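Local coordinates for protein inulin fructotransferase (Bacillus sp. snu-7, PDB 2INV) that probably breaks down inulin by intramolecular fructosyl transfer, releasing cyclic di-fructose, on a trimeric right-handed parallel beta-helix, at residues Val127-Ala130 / Arg134-Gly137; Gln47-Thr50 / Ala54-Gly57; Asn13-Thr18 / Asn39-Asp44; Gln123-Lys128 / Arg141-Asp146; Asn200-Ala203 / Asn207-Glu210. One frame throughout, in Å; residues are numbered along the deposited sequence.

Contact 1. Residues Val127-Ala130 / Arg134-Gly137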
loop_
_atom_site.group_PDB
_atom_site.type_symbol
_atom_site.label_atom_id
_atom_site.label_comp_id
_atom_site.label_asym_id
_atom_site.label_seq_id
_atom_site.Cartn_x
_atom_site.Cartn_y
_atom_site.Cartn_z
ATOM N N VAL A 127 17.399 15.928 -11.271
ATOM C CA VAL A 127 17.096 16.730 -10.106
ATOM C C VAL A 127 18.366 16.947 -9.302
ATOM O O VAL A 127 18.973 15.994 -8.809
ATOM C CB VAL A 127 16.062 16.003 -9.241
ATOM C CG1 VAL A 127 15.593 16.893 -8.115
ATOM C CG2 VAL A 127 14.901 15.555 -10.114
ATOM N N LYS A 128 18.775 18.201 -9.171
ATOM C CA LYS A 128 19.977 18.488 -8.414
ATOM C C LYS A 128 20.113 19.958 -8.118
ATOM O O LYS A 128 19.659 20.816 -8.868
ATOM C CB LYS A 128 21.216 18.011 -9.173
ATOM C CG LYS A 128 21.405 18.694 -10.524
ATOM C CD LYS A 128 22.682 18.192 -11.198
ATOM C CE LYS A 128 22.911 18.931 -12.507
ATOM N NZ LYS A 128 24.224 18.590 -13.117
ATOM N N ARG A 129 20.732 20.248 -6.990
ATOM C CA ARG A 129 20.951 21.626 -6.623
ATOM C C ARG A 129 22.137 21.753 -5.713
ATOM O O ARG A 129 22.459 20.839 -4.936
ATOM C CB ARG A 129 19.734 22.229 -5.937
ATOM C CG ARG A 129 19.860 23.733 -5.764
ATOM C CD ARG A 129 18.615 24.352 -5.176
ATOM N NE ARG A 129 18.376 23.909 -3.808
ATOM C CZ ARG A 129 17.314 24.255 -3.090
ATOM N NH1 ARG A 129 16.389 25.050 -3.614
ATOM N NH2 ARG A 129 17.172 23.811 -1.848
ATOM N N ALA A 130 22.807 22.886 -5.846
ATOM C CA ALA A 130 23.964 23.160 -5.037
ATOM C C ALA A 130 23.486 24.031 -3.905
ATOM O O ALA A 130 22.336 24.475 -3.870
ATOM C CB ALA A 130 25.001 23.894 -5.845
ATOM N N ARG A 134 18.442 20.990 1.355
ATOM C CA ARG A 134 18.436 19.907 0.401
ATOM C C ARG A 134 17.100 20.085 -0.246
ATOM O O ARG A 134 16.169 20.628 0.353
ATOM C CB ARG A 134 18.422 18.541 1.049
ATOM C CG ARG A 134 19.598 18.189 1.895
ATOM C CD ARG A 134 19.265 16.872 2.568
ATOM N NE ARG A 134 18.288 17.050 3.640
ATOM C CZ ARG A 134 17.741 16.054 4.323
ATOM N NH1 ARG A 134 18.062 14.806 4.044
ATOM N NH2 ARG A 134 16.896 16.315 5.300
ATOM N N LEU A 135 17.003 19.598 -1.470
ATOM C CA LEU A 135 15.769 19.678 -2.209
ATOM C C LEU A 135 14.728 18.861 -1.483
ATOM O O LEU A 135 14.998 17.743 -1.032
ATOM C CB LEU A 135 15.979 19.152 -3.616
ATOM C CG LEU A 135 16.684 20.256 -4.384
ATOM C CD1 LEU A 135 17.290 19.710 -5.654
ATOM C CD2 LEU A 135 15.676 21.359 -4.661
ATOM N N SER A 136 13.532 19.419 -1.385
ATOM C CA SER A 136 12.471 18.745 -0.682
ATOM C C SER A 136 11.125 18.836 -1.371
ATOM O O SER A 136 10.861 19.745 -2.146
ATOM C CB SER A 136 12.376 19.314 0.736
ATOM O OG SER A 136 11.528 18.522 1.549
ATOM N N GLY A 137 10.280 17.865 -1.054
ATOM C CA GLY A 137 8.930 17.795 -1.585
ATOM C C GLY A 137 8.697 17.676 -3.079
ATOM O O GLY A 137 7.600 17.977 -3.552
#
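Leu-135 drives its two methyl groups against Val-127 and Arg-129, and the apolar part of the contact is built on them. Its CD1 sits 3.5 Å from Arg-129 CB and reaches Val-127 CG1 at 4.1 Å, also lying near the carbonyl carbon of Lys-128. CD2 takes the flat end of Arg-129: it stands 3.7 Å above the guanidinium plane, over its centre, because the otherwise extended arginine chain bends at chi3 (66°) and folds back across the leucine. The loop so packed joins strand 123-127 to strand 135-146 of the parallel beta-helix. Among polar groups, Arg-129 NH2 bonds to the carbonyl of Pro-133 inside this loop; an alanine in place of Arg-129 would probably leave that oxygen without its side-chain donor and uncover CD2 of Leu-135. Arg-134 turns away from Arg-129 to form a salt bridge with Asp-193, and these two, with Gln-216, line a pocket where fructose is bound.

Contact 2. Residues Gln47-Thr50 / Ala54-Gly57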
loop_
_atom_site.group_PDB
_atom_site.type_symbol
_atom_site.label_atom_id
_atom_site.label_comp_id
_atom_site.label_asym_id
_atom_site.label_seq_id
_atom_site.Cartn_x
_atom_site.Cartn_y
_atom_site.Cartn_z
ATOM N N GLN A 47 12.192 32.803 -11.987
ATOM C CA GLN A 47 12.031 34.197 -12.357
ATOM C C GLN A 47 11.225 34.854 -11.269
ATOM O O GLN A 47 11.621 35.846 -10.655
ATOM C CB GLN A 47 11.204 34.291 -13.625
ATOM C CG GLN A 47 11.217 35.640 -14.265
ATOM C CD GLN A 47 12.555 35.935 -14.851
ATOM O OE1 GLN A 47 13.478 36.363 -14.150
ATOM N NE2 GLN A 47 12.693 35.668 -16.150
ATOM N N ARG A 48 10.065 34.250 -11.059
ATOM C CA ARG A 48 9.071 34.712 -10.116
ATOM C C ARG A 48 9.333 34.502 -8.626
ATOM O O ARG A 48 9.089 35.411 -7.828
ATOM C CB ARG A 48 7.723 34.111 -10.524
ATOM C CG ARG A 48 7.245 34.672 -11.864
ATOM C CD ARG A 48 5.891 34.131 -12.322
ATOM N NE ARG A 48 5.837 32.677 -12.268
ATOM C CZ ARG A 48 5.389 31.993 -11.222
ATOM N NH1 ARG A 48 4.950 32.637 -10.146
ATOM N NH2 ARG A 48 5.378 30.667 -11.248
ATOM N N GLN A 49 9.828 33.334 -8.232
ATOM C CA GLN A 49 10.078 33.089 -6.815
ATOM C C GLN A 49 11.555 33.256 -6.469
ATOM O O GLN A 49 12.329 32.301 -6.466
ATOM C CB GLN A 49 9.564 31.697 -6.449
ATOM C CG GLN A 49 8.160 31.454 -6.992
ATOM C CD GLN A 49 7.605 30.078 -6.702
ATOM O OE1 GLN A 49 6.469 29.776 -7.071
ATOM N NE2 GLN A 49 8.390 29.242 -6.024
ATOM N N THR A 50 11.935 34.496 -6.180
ATOM C CA THR A 50 13.313 34.836 -5.843
ATOM C C THR A 50 13.624 34.804 -4.341
ATOM O O THR A 50 14.791 34.726 -3.942
ATOM C CB THR A 50 13.672 36.238 -6.404
ATOM O OG1 THR A 50 12.731 37.211 -5.924
ATOM C CG2 THR A 50 13.628 36.222 -7.938
ATOM N N ALA A 54 9.749 32.681 0.031
ATOM C CA ALA A 54 8.598 32.641 -0.851
ATOM C C ALA A 54 8.904 31.791 -2.072
ATOM O O ALA A 54 8.969 32.296 -3.201
ATOM C CB ALA A 54 8.207 34.054 -1.273
ATOM N N ARG A 55 9.110 30.497 -1.840
ATOM C CA ARG A 55 9.380 29.581 -2.942
ATOM C C ARG A 55 8.580 28.283 -2.813
ATOM O O ARG A 55 9.121 27.203 -2.546
ATOM C CB ARG A 55 10.885 29.344 -3.089
ATOM C CG ARG A 55 11.538 30.553 -3.766
ATOM C CD ARG A 55 12.871 30.265 -4.455
ATOM N NE ARG A 55 14.005 30.308 -3.543
ATOM C CZ ARG A 55 15.200 30.800 -3.860
ATOM N NH1 ARG A 55 15.422 31.294 -5.067
ATOM N NH2 ARG A 55 16.178 30.803 -2.965
ATOM N N PRO A 56 7.245 28.415 -2.950
ATOM C CA PRO A 56 6.147 27.442 -2.904
ATOM C C PRO A 56 6.335 26.347 -3.935
ATOM O O PRO A 56 5.961 25.188 -3.714
ATOM C CB PRO A 56 4.932 28.293 -3.237
ATOM C CG PRO A 56 5.238 29.558 -2.548
ATOM C CD PRO A 56 6.703 29.786 -2.873
ATOM N N GLY A 57 6.905 26.732 -5.071
ATOM C CA GLY A 57 7.132 25.780 -6.137
ATOM C C GLY A 57 6.014 25.940 -7.141
ATOM O O GLY A 57 5.419 27.014 -7.251
#
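Gln-49 and Arg-55 both set CG opposite their carbonyl carbon: chi1 of Arg-55 (-77°) lays its CG 3.5 Å from Gln-49 CB, and chi1 of Gln-49 (-47°) aims its chain at Pro-56 and Gly-57. Beyond CG the two differ: glutamine runs straight out, whereas arginine passes CD by the Gln-49 carbonyl and then bends at chi3 (-84°), which brings the guanidinium beside the carbonyls of Gln-49 and Thr-50. The fold here is the connection from helix 30-48, at the N-terminal end of the parallel beta-helix, to strand 58-62. Gln-49 is the residue at which the chain leaves helical geometry, and its buried side chain fills the inside of the bend. Its CB rests 3.4 Å from the carbonyl oxygen of Ala-54, and its amide lies beside the Pro-56 ring, near CD, and against the backbone of Gly-57. At Gly-57 a side chain would run into the preceding carbonyl oxygen, consistent with the glycine found there. On the outer side Arg-55 NH2 bonds to the carbonyl of Gln-104 of the second subunit; Ala-54 and Pro-56 pack on Asp-66 of that same neighbour. The carbonyl of Gln-49 lies at the edge of the Arg-55 guanidinium, while Thr-50 O hangs 3.6 Å above one face of that group, offset toward its rim.

Contact 3. Residues Asn13-Thr18 / Asn39-Asp44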
loop_
_atom_site.group_PDB
_atom_site.type_symbol
_atom_site.label_atom_id
_atom_site.label_comp_id
_atom_site.label_asym_id
_atom_site.label_seq_id
_atom_site.Cartn_x
_atom_site.Cartn_y
_atom_site.Cartn_z
ATOM N N ASN A 13 0.816 29.391 -10.387
ATOM C CA ASN A 13 1.913 28.442 -10.265
ATOM C C ASN A 13 1.573 27.104 -10.901
ATOM O O ASN A 13 2.154 26.066 -10.549
ATOM C CB ASN A 13 2.281 28.235 -8.796
ATOM C CG ASN A 13 2.967 29.456 -8.188
ATOM O OD1 ASN A 13 2.730 29.796 -7.034
ATOM N ND2 ASN A 13 3.811 30.122 -8.970
ATOM N N THR A 14 0.629 27.123 -11.837
ATOM C CA THR A 14 0.225 25.902 -12.529
ATOM C C THR A 14 0.447 26.135 -14.024
ATOM O O THR A 14 -0.017 27.144 -14.573
ATOM C CB THR A 14 -1.274 25.587 -12.310
ATOM O OG1 THR A 14 -1.566 25.564 -10.909
ATOM C CG2 THR A 14 -1.631 24.232 -12.913
ATOM N N TYR A 15 1.177 25.229 -14.671
ATOM C CA TYR A 15 1.430 25.349 -16.104
ATOM C C TYR A 15 0.935 24.076 -16.787
ATOM O O TYR A 15 0.843 23.013 -16.164
ATOM C CB TYR A 15 2.925 25.483 -16.425
ATOM C CG TYR A 15 3.705 26.567 -15.701
ATOM C CD1 TYR A 15 3.994 26.458 -14.343
ATOM C CD2 TYR A 15 4.219 27.663 -16.395
ATOM C CE1 TYR A 15 4.779 27.402 -13.692
ATOM C CE2 TYR A 15 5.012 28.621 -15.752
ATOM C CZ TYR A 15 5.288 28.483 -14.404
ATOM O OH TYR A 15 6.067 29.416 -13.759
ATOM N N ASP A 16 0.618 24.191 -18.072
ATOM C CA ASP A 16 0.167 23.055 -18.881
ATOM C C ASP A 16 1.264 23.065 -19.949
ATOM O O ASP A 16 1.454 24.080 -20.613
ATOM C CB ASP A 16 -1.173 23.373 -19.540
ATOM C CG ASP A 16 -1.598 22.318 -20.551
ATOM O OD1 ASP A 16 -0.784 21.983 -21.439
ATOM O OD2 ASP A 16 -2.754 21.836 -20.482
ATOM N N VAL A 17 2.007 21.979 -20.124
ATOM C CA VAL A 17 3.075 22.035 -21.114
ATOM C C VAL A 17 2.640 22.418 -22.527
ATOM O O VAL A 17 3.428 23.022 -23.258
ATOM C CB VAL A 17 3.914 20.719 -21.180
ATOM C CG1 VAL A 17 4.703 20.537 -19.898
ATOM C CG2 VAL A 17 3.028 19.524 -21.452
ATOM N N THR A 18 1.398 22.126 -22.909
ATOM C CA THR A 18 0.954 22.455 -24.266
ATOM C C THR A 18 0.593 23.923 -24.567
ATOM O O THR A 18 0.588 24.316 -25.734
ATOM C CB THR A 18 -0.258 21.579 -24.693
ATOM O OG1 THR A 18 -1.429 21.987 -23.973
ATOM C CG2 THR A 18 0.018 20.108 -24.400
ATOM N N ASN A 39 12.166 23.256 -19.186
ATOM C CA ASN A 39 13.272 24.059 -18.683
ATOM C C ASN A 39 12.892 25.542 -18.701
ATOM O O ASN A 39 13.257 26.283 -17.788
ATOM C CB ASN A 39 14.549 23.822 -19.493
ATOM C CG ASN A 39 15.286 22.558 -19.066
ATOM O OD1 ASN A 39 15.328 22.220 -17.882
ATOM N ND2 ASN A 39 15.882 21.860 -20.032
ATOM N N ASP A 40 12.140 25.977 -19.714
ATOM C CA ASP A 40 11.739 27.381 -19.761
ATOM C C ASP A 40 10.707 27.655 -18.676
ATOM O O ASP A 40 10.665 28.761 -18.134
ATOM C CB ASP A 40 11.165 27.772 -21.127
ATOM C CG ASP A 40 11.025 29.282 -21.289
ATOM O OD1 ASP A 40 12.056 29.987 -21.271
ATOM O OD2 ASP A 40 9.886 29.767 -21.433
ATOM N N ILE A 41 9.872 26.666 -18.354
ATOM C CA ILE A 41 8.887 26.877 -17.299
ATOM C C ILE A 41 9.605 27.020 -15.961
ATOM O O ILE A 41 9.323 27.934 -15.200
ATOM C CB ILE A 41 7.867 25.718 -17.200
ATOM C CG1 ILE A 41 6.897 25.773 -18.384
ATOM C CG2 ILE A 41 7.093 25.828 -15.895
ATOM C CD1 ILE A 41 6.067 24.520 -18.559
ATOM N N ILE A 42 10.539 26.119 -15.678
ATOM C CA ILE A 42 11.284 26.190 -14.423
ATOM C C ILE A 42 12.011 27.526 -14.352
ATOM O O ILE A 42 12.172 28.096 -13.272
ATOM C CB ILE A 42 12.328 25.060 -14.295
ATOM C CG1 ILE A 42 11.623 23.708 -14.211
ATOM C CG2 ILE A 42 13.176 25.276 -13.035
ATOM C CD1 ILE A 42 12.559 22.515 -14.263
ATOM N N ALA A 43 12.443 28.028 -15.507
ATOM C CA ALA A 43 13.137 29.303 -15.555
ATOM C C ALA A 43 12.167 30.416 -15.170
ATOM O O ALA A 43 12.566 31.402 -14.560
ATOM C CB ALA A 43 13.705 29.543 -16.952
ATOM N N ASP A 44 10.892 30.256 -15.512
ATOM C CA ASP A 44 9.900 31.272 -15.174
ATOM C C ASP A 44 9.553 31.210 -13.693
ATOM O O ASP A 44 9.233 32.229 -13.082
ATOM C CB ASP A 44 8.616 31.095 -15.987
ATOM C CG ASP A 44 7.584 32.173 -15.677
ATOM O OD1 ASP A 44 7.791 33.341 -16.079
ATOM O OD2 ASP A 44 6.572 31.853 -15.017
#
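The short strand 14-16 passes beside helix 30-48, coming nearest where the CA atoms of Tyr-15 and Ile-41 are 7.7 Å apart. From the strand Tyr-15 reaches across to the helix, while Ile-41 points back, and the two side chains run antiparallel, side by side. Ile-41 CG2 sits over the centre of one face of the tyrosine ring, a CH-pi contact, and its CD1 extends to the CB of Tyr-15 at 3.9 Å and to Val-17 CG1 at 4.4 Å. At the far end of the ring the hydroxyl of Tyr-15 gives a hydrogen bond of 2.8 Å to Asp-44 OD2, in the ring plane; it uses the anti lone pair of that oxygen, and the carboxylate stands almost perpendicular to the ring, at 85°. Asp-44 gets there with CG anti to its backbone N (chi1 -178°). Here an N-terminal helix lies against the first strands of the parallel beta-helix, for strand 14-16 pairs in parallel with strand 58-62, whose Ile-60 also meets Val-17 and Ile-41. Arg-48, one turn on from Asp-44, ties the polar end together: its NE salt-bridges Asp-44 OD2 and its NH2 bonds to the tyrosine oxygen. Past the strand the chain is turned by an Asx turn, in which Asp-16 OD1 accepts from Thr-18 N at 2.6 Å and, from above the carboxylate plane, from Thr-18 OG1.

Contact 4. Residues Gln123-Lys128 / Arg141-Asp146. With 2PO (phosphonate), chain G.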
loop_
_atom_site.group_PDB
_atom_site.type_symbol
_atom_site.label_atom_id
_atom_site.label_comp_id
_atom_site.label_asym_id
_atom_site.label_seq_id
_atom_site.Cartn_x
_atom_site.Cartn_y
_atom_site.Cartn_z
ATOM N N GLN A 123 19.856 11.637 -18.742
ATOM C CA GLN A 123 18.610 11.776 -18.007
ATOM C C GLN A 123 17.572 12.749 -18.555
ATOM O O GLN A 123 17.879 13.905 -18.853
ATOM C CB GLN A 123 18.946 12.140 -16.562
ATOM C CG GLN A 123 20.146 11.368 -16.015
ATOM C CD GLN A 123 21.456 12.139 -16.113
ATOM O OE1 GLN A 123 21.681 12.904 -17.056
ATOM N NE2 GLN A 123 22.336 11.922 -15.143
ATOM N N ALA A 124 16.332 12.278 -18.667
ATOM C CA ALA A 124 15.239 13.115 -19.151
ATOM C C ALA A 124 15.070 14.185 -18.090
ATOM O O ALA A 124 14.945 15.373 -18.390
ATOM C CB ALA A 124 13.955 12.295 -19.286
ATOM N N PHE A 125 15.081 13.740 -16.838
ATOM C CA PHE A 125 14.956 14.632 -15.704
ATOM C C PHE A 125 16.114 14.415 -14.746
ATOM O O PHE A 125 16.361 13.296 -14.286
ATOM C CB PHE A 125 13.624 14.407 -14.981
ATOM C CG PHE A 125 12.429 14.793 -15.802
ATOM C CD1 PHE A 125 11.798 13.870 -16.628
ATOM C CD2 PHE A 125 11.965 16.106 -15.791
ATOM C CE1 PHE A 125 10.724 14.253 -17.431
ATOM C CE2 PHE A 125 10.903 16.494 -16.587
ATOM C CZ PHE A 125 10.278 15.560 -17.413
ATOM N N LEU A 126 16.829 15.495 -14.459
ATOM C CA LEU A 126 17.950 15.439 -13.540
ATOM C C LEU A 126 17.691 16.456 -12.452
ATOM O O LEU A 126 17.730 17.670 -12.679
ATOM C CB LEU A 126 19.260 15.747 -14.255
ATOM C CG LEU A 126 20.521 15.699 -13.386
ATOM C CD1 LEU A 126 20.645 14.345 -12.693
ATOM C CD2 LEU A 126 21.730 15.963 -14.262
ATOM N N VAL A 127 17.399 15.928 -11.271
ATOM C CA VAL A 127 17.096 16.730 -10.106
ATOM C C VAL A 127 18.366 16.947 -9.302
ATOM O O VAL A 127 18.973 15.994 -8.809
ATOM C CB VAL A 127 16.062 16.003 -9.241
ATOM C CG1 VAL A 127 15.593 16.893 -8.115
ATOM C CG2 VAL A 127 14.901 15.555 -10.114
ATOM N N LYS A 128 18.775 18.201 -9.171
ATOM C CA LYS A 128 19.977 18.488 -8.414
ATOM C C LYS A 128 20.113 19.958 -8.118
ATOM O O LYS A 128 19.659 20.816 -8.868
ATOM C CB LYS A 128 21.216 18.011 -9.173
ATOM C CG LYS A 128 21.405 18.694 -10.524
ATOM C CD LYS A 128 22.682 18.192 -11.198
ATOM C CE LYS A 128 22.911 18.931 -12.507
ATOM N NZ LYS A 128 24.224 18.590 -13.117
ATOM N N ARG A 141 4.543 12.479 -10.955
ATOM C CA ARG A 141 3.446 11.535 -10.986
ATOM C C ARG A 141 2.552 11.473 -12.206
ATOM O O ARG A 141 2.387 12.429 -12.962
ATOM C CB ARG A 141 2.565 11.750 -9.761
ATOM C CG ARG A 141 1.760 13.019 -9.824
ATOM C CD ARG A 141 1.035 13.274 -8.527
ATOM N NE ARG A 141 0.063 12.227 -8.237
ATOM C CZ ARG A 141 -0.672 12.189 -7.130
ATOM N NH1 ARG A 141 -0.540 13.142 -6.213
ATOM N NH2 ARG A 141 -1.539 11.204 -6.939
ATOM N N ASP A 142 1.970 10.295 -12.351
ATOM C CA ASP A 142 1.030 9.970 -13.399
ATOM C C ASP A 142 1.376 10.310 -14.842
ATOM O O ASP A 142 0.532 10.803 -15.582
ATOM C CB ASP A 142 -0.329 10.557 -13.025
ATOM C CG ASP A 142 -0.753 10.171 -11.612
ATOM O OD1 ASP A 142 -0.748 8.963 -11.288
ATOM O OD2 ASP A 142 -1.088 11.074 -10.819
ATOM N N PHE A 143 2.616 10.059 -15.250
ATOM C CA PHE A 143 2.985 10.270 -16.646
ATOM C C PHE A 143 3.920 9.162 -17.127
ATOM O O PHE A 143 4.339 8.312 -16.343
ATOM C CB PHE A 143 3.518 11.699 -16.917
ATOM C CG PHE A 143 4.896 11.979 -16.411
ATOM C CD1 PHE A 143 6.012 11.710 -17.205
ATOM C CD2 PHE A 143 5.081 12.609 -15.181
ATOM C CE1 PHE A 143 7.300 12.078 -16.776
ATOM C CE2 PHE A 143 6.352 12.974 -14.753
ATOM C CZ PHE A 143 7.455 12.710 -15.553
ATOM N N CYS A 144 4.222 9.157 -18.420
ATOM C CA CYS A 144 5.024 8.099 -19.023
ATOM C C CYS A 144 6.377 8.455 -19.641
ATOM O O CYS A 144 6.473 9.370 -20.456
ATOM C CB CYS A 144 4.153 7.402 -20.071
ATOM S SG CYS A 144 4.927 6.045 -20.975
ATOM N N LEU A 145 7.412 7.711 -19.245
ATOM C CA LEU A 145 8.769 7.891 -19.759
ATOM C C LEU A 145 9.140 6.660 -20.574
ATOM O O LEU A 145 9.296 5.558 -20.032
ATOM C CB LEU A 145 9.761 8.102 -18.611
ATOM C CG LEU A 145 9.756 9.505 -17.992
ATOM C CD1 LEU A 145 10.648 9.529 -16.764
ATOM C CD2 LEU A 145 10.236 10.515 -19.027
ATOM N N ASP A 146 9.302 6.867 -21.878
ATOM C CA ASP A 146 9.595 5.787 -22.818
ATOM C C ASP A 146 10.926 5.996 -23.565
ATOM O O ASP A 146 11.139 7.028 -24.216
ATOM C CB ASP A 146 8.380 5.692 -23.761
ATOM C CG ASP A 146 8.620 4.854 -24.997
ATOM O OD1 ASP A 146 9.528 4.008 -25.006
ATOM O OD2 ASP A 146 7.859 5.047 -25.970
HETATM P P 2PO G . -4.650 12.800 -8.441
HETATM O O1P 2PO G . -3.770 14.027 -7.986
HETATM O O2P 2PO G . -4.316 12.527 -9.970
HETATM O O3P 2PO G . -6.101 12.853 -8.097
#
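Phe-125 and Phe-143 approach head-on inside the coil as an offset edge-to-face pair, Phe-143 presenting its edge to the Phe-125 face, with planes at 62° and centroids 5.9 Å apart. Phe-143 holds CG between its backbone N and carbonyl carbon (chi1 74°), the crowded position, which brings CZ to 4.1 Å from Phe-125 CE1. Leu-145, two residues on, sends CD2 to the edge of the Phe-125 ring, and the same methyl lies 4.1 Å from Ala-124 CB. At the start of its segment Arg-141 bends at chi3 (-63°), and its NE forms a salt bridge of 3.1 Å with Asp-142 OD2, tilted from both flat groups. Over one face of this guanidinium lies a phosphonate oxygen, O1P, 3.6 Å above the plane. A leucine in place of Arg-141 would probably leave Asp-142 without this partner and take from the phosphonate the positive charge this chain supplies. Arg-141 also packs on Arg-141 of both other subunits, consistent with a position near the trimer's threefold axis. The apolar cluster lies inside the beta-helix: Ala-124 and Leu-145 meet Val-115 of strand 111-115, while Phe-143 and Leu-145 pack on Met-178 and Phe-180, respectively, of strand 174-181, in the next coil.

Contact 5. Residues Asn200-Ala203 / Asn207-Glu210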
loop_
_atom_site.group_PDB
_atom_site.type_symbol
_atom_site.label_atom_id
_atom_site.label_comp_id
_atom_site.label_asym_id
_atom_site.label_seq_id
_atom_site.Cartn_x
_atom_site.Cartn_y
_atom_site.Cartn_z
ATOM N N ASN A 200 3.731 2.385 -8.869
ATOM C CA ASN A 200 4.306 2.634 -10.193
ATOM C C ASN A 200 4.454 1.375 -11.031
ATOM O O ASN A 200 4.425 0.259 -10.508
ATOM C CB ASN A 200 5.690 3.301 -10.099
ATOM C CG ASN A 200 5.702 4.515 -9.206
ATOM O OD1 ASN A 200 5.324 5.665 -9.759
ATOM N ND2 ASN A 200 6.058 4.425 -8.028
HETATM N N MSE A 201 4.632 1.583 -12.335
HETATM C CA MSE A 201 4.840 0.505 -13.297
HETATM C C MSE A 201 6.168 0.764 -13.987
HETATM O O MSE A 201 6.258 1.615 -14.883
HETATM C CB MSE A 201 3.711 0.482 -14.322
HETATM C CG MSE A 201 3.940 -0.447 -15.508
HETATM SE SE MSE A 201 4.196 -2.275 -15.007
HETATM C CE MSE A 201 2.357 -2.761 -14.729
ATOM N N ILE A 202 7.190 0.037 -13.545
ATOM C CA ILE A 202 8.540 0.183 -14.069
ATOM C C ILE A 202 8.966 -1.144 -14.681
ATOM O O ILE A 202 9.423 -2.043 -13.963
ATOM C CB ILE A 202 9.511 0.506 -12.932
ATOM C CG1 ILE A 202 8.847 1.480 -11.961
ATOM C CG2 ILE A 202 10.800 1.083 -13.489
ATOM C CD1 ILE A 202 9.628 1.729 -10.707
ATOM N N ALA A 203 8.838 -1.285 -15.994
ATOM C CA ALA A 203 9.221 -2.546 -16.602
ATOM C C ALA A 203 9.815 -2.425 -17.987
ATOM O O ALA A 203 9.643 -1.408 -18.678
ATOM C CB ALA A 203 8.033 -3.482 -16.632
ATOM N N ASN A 207 17.326 -1.179 -15.824
ATOM C CA ASN A 207 17.315 -1.065 -14.373
ATOM C C ASN A 207 16.029 -0.336 -14.007
ATOM O O ASN A 207 15.613 0.573 -14.718
ATOM C CB ASN A 207 18.508 -0.246 -13.881
ATOM C CG ASN A 207 19.837 -0.830 -14.313
ATOM O OD1 ASN A 207 20.211 -0.744 -15.481
ATOM N ND2 ASN A 207 20.558 -1.431 -13.372
ATOM N N CYS A 208 15.406 -0.714 -12.896
ATOM C CA CYS A 208 14.163 -0.076 -12.484
ATOM C C CYS A 208 14.341 0.999 -11.398
ATOM O O CYS A 208 14.140 2.186 -11.671
ATOM C CB CYS A 208 13.161 -1.153 -12.044
ATOM S SG CYS A 208 12.712 -2.274 -13.395
ATOM N N VAL A 209 14.684 0.599 -10.175
ATOM C CA VAL A 209 14.874 1.578 -9.111
ATOM C C VAL A 209 16.235 1.425 -8.437
ATOM O O VAL A 209 16.564 0.379 -7.880
ATOM C CB VAL A 209 13.769 1.489 -8.042
ATOM C CG1 VAL A 209 14.053 2.489 -6.924
ATOM C CG2 VAL A 209 12.418 1.781 -8.665
ATOM N N GLU A 210 17.015 2.502 -8.481
ATOM C CA GLU A 210 18.358 2.523 -7.906
ATOM C C GLU A 210 18.535 3.572 -6.805
ATOM O O GLU A 210 18.654 4.771 -7.084
ATOM C CB GLU A 210 19.388 2.770 -9.014
ATOM C CG GLU A 210 19.481 1.641 -10.030
ATOM C CD GLU A 210 20.356 2.001 -11.217
ATOM O OE1 GLU A 210 19.795 2.392 -12.266
ATOM O OE2 GLU A 210 21.603 1.913 -11.102
#
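Just ahead of Ile-202, which meets Cys-208 and Val-209 across the turn, Asn-200 ND2 is held by two acceptors, the side-chain oxygen of Asn-223 and the carbonyl of Ile-175, while its OD1 accepts from the backbone N of Met-178. This buried amide is thus fixed at both ends before the chain enters strand 201-203. The packing itself is apolar and rests on Ile-202, whose branches divide the work. CG2 lies 3.6 Å from Cys-208 CB; the other branch, with CG1 opposite the carbonyl carbon (chi1 -40°), carries CD1 to 3.5 Å from Val-209 CG2, closer than carbons normally pack, and Val-209 stands roughly perpendicular to the isoleucine. Cys-208 turns SG over the end of the strand, 3.3 Å from Ile-202 O. At Cys-208 the backbone leaves the extended form (psi -70°), so that Val-209 still comes to the isoleucine and Glu-210 is turned away, its OE1 hydrogen-bonded to His-185 ND1. The turn between the segments holds Glu-204, and Ala-203 packs on Phe-250, both residues of a fructose-binding pocket. Met-225 in the next coil touches Ile-202, Cys-208 and Val-209. Aliphatic residues packed inside a corner and an asparagine bonded to the asparagine one coil on, as in an asparagine ladder, are typical of the right-handed parallel beta-helix.

In the fold
Contacts 4 and 5 are buried in the interior of the beta-helix, with centres 12 Å apart, and both meet through apolar side chains, largely aromatic in contact 4, which also carries a charged end at the phosphonate, and aliphatic in contact 5. Contact 3 is also buried but adds a polar end where strand and helix meet. Contacts 1 and 2 are partly buried loops at the margin, where arginines lie over leucine or carbonyl groups and reach the second subunit. Contacts 2 and 3 share helix 30-48 and touch through Arg-48 and Tyr-15; contacts 1 and 4 share Val-127 and Lys-128 and use strand 135-146. Sugar pockets adjoin contact 1, through Arg-134, and contact 5, through its turn.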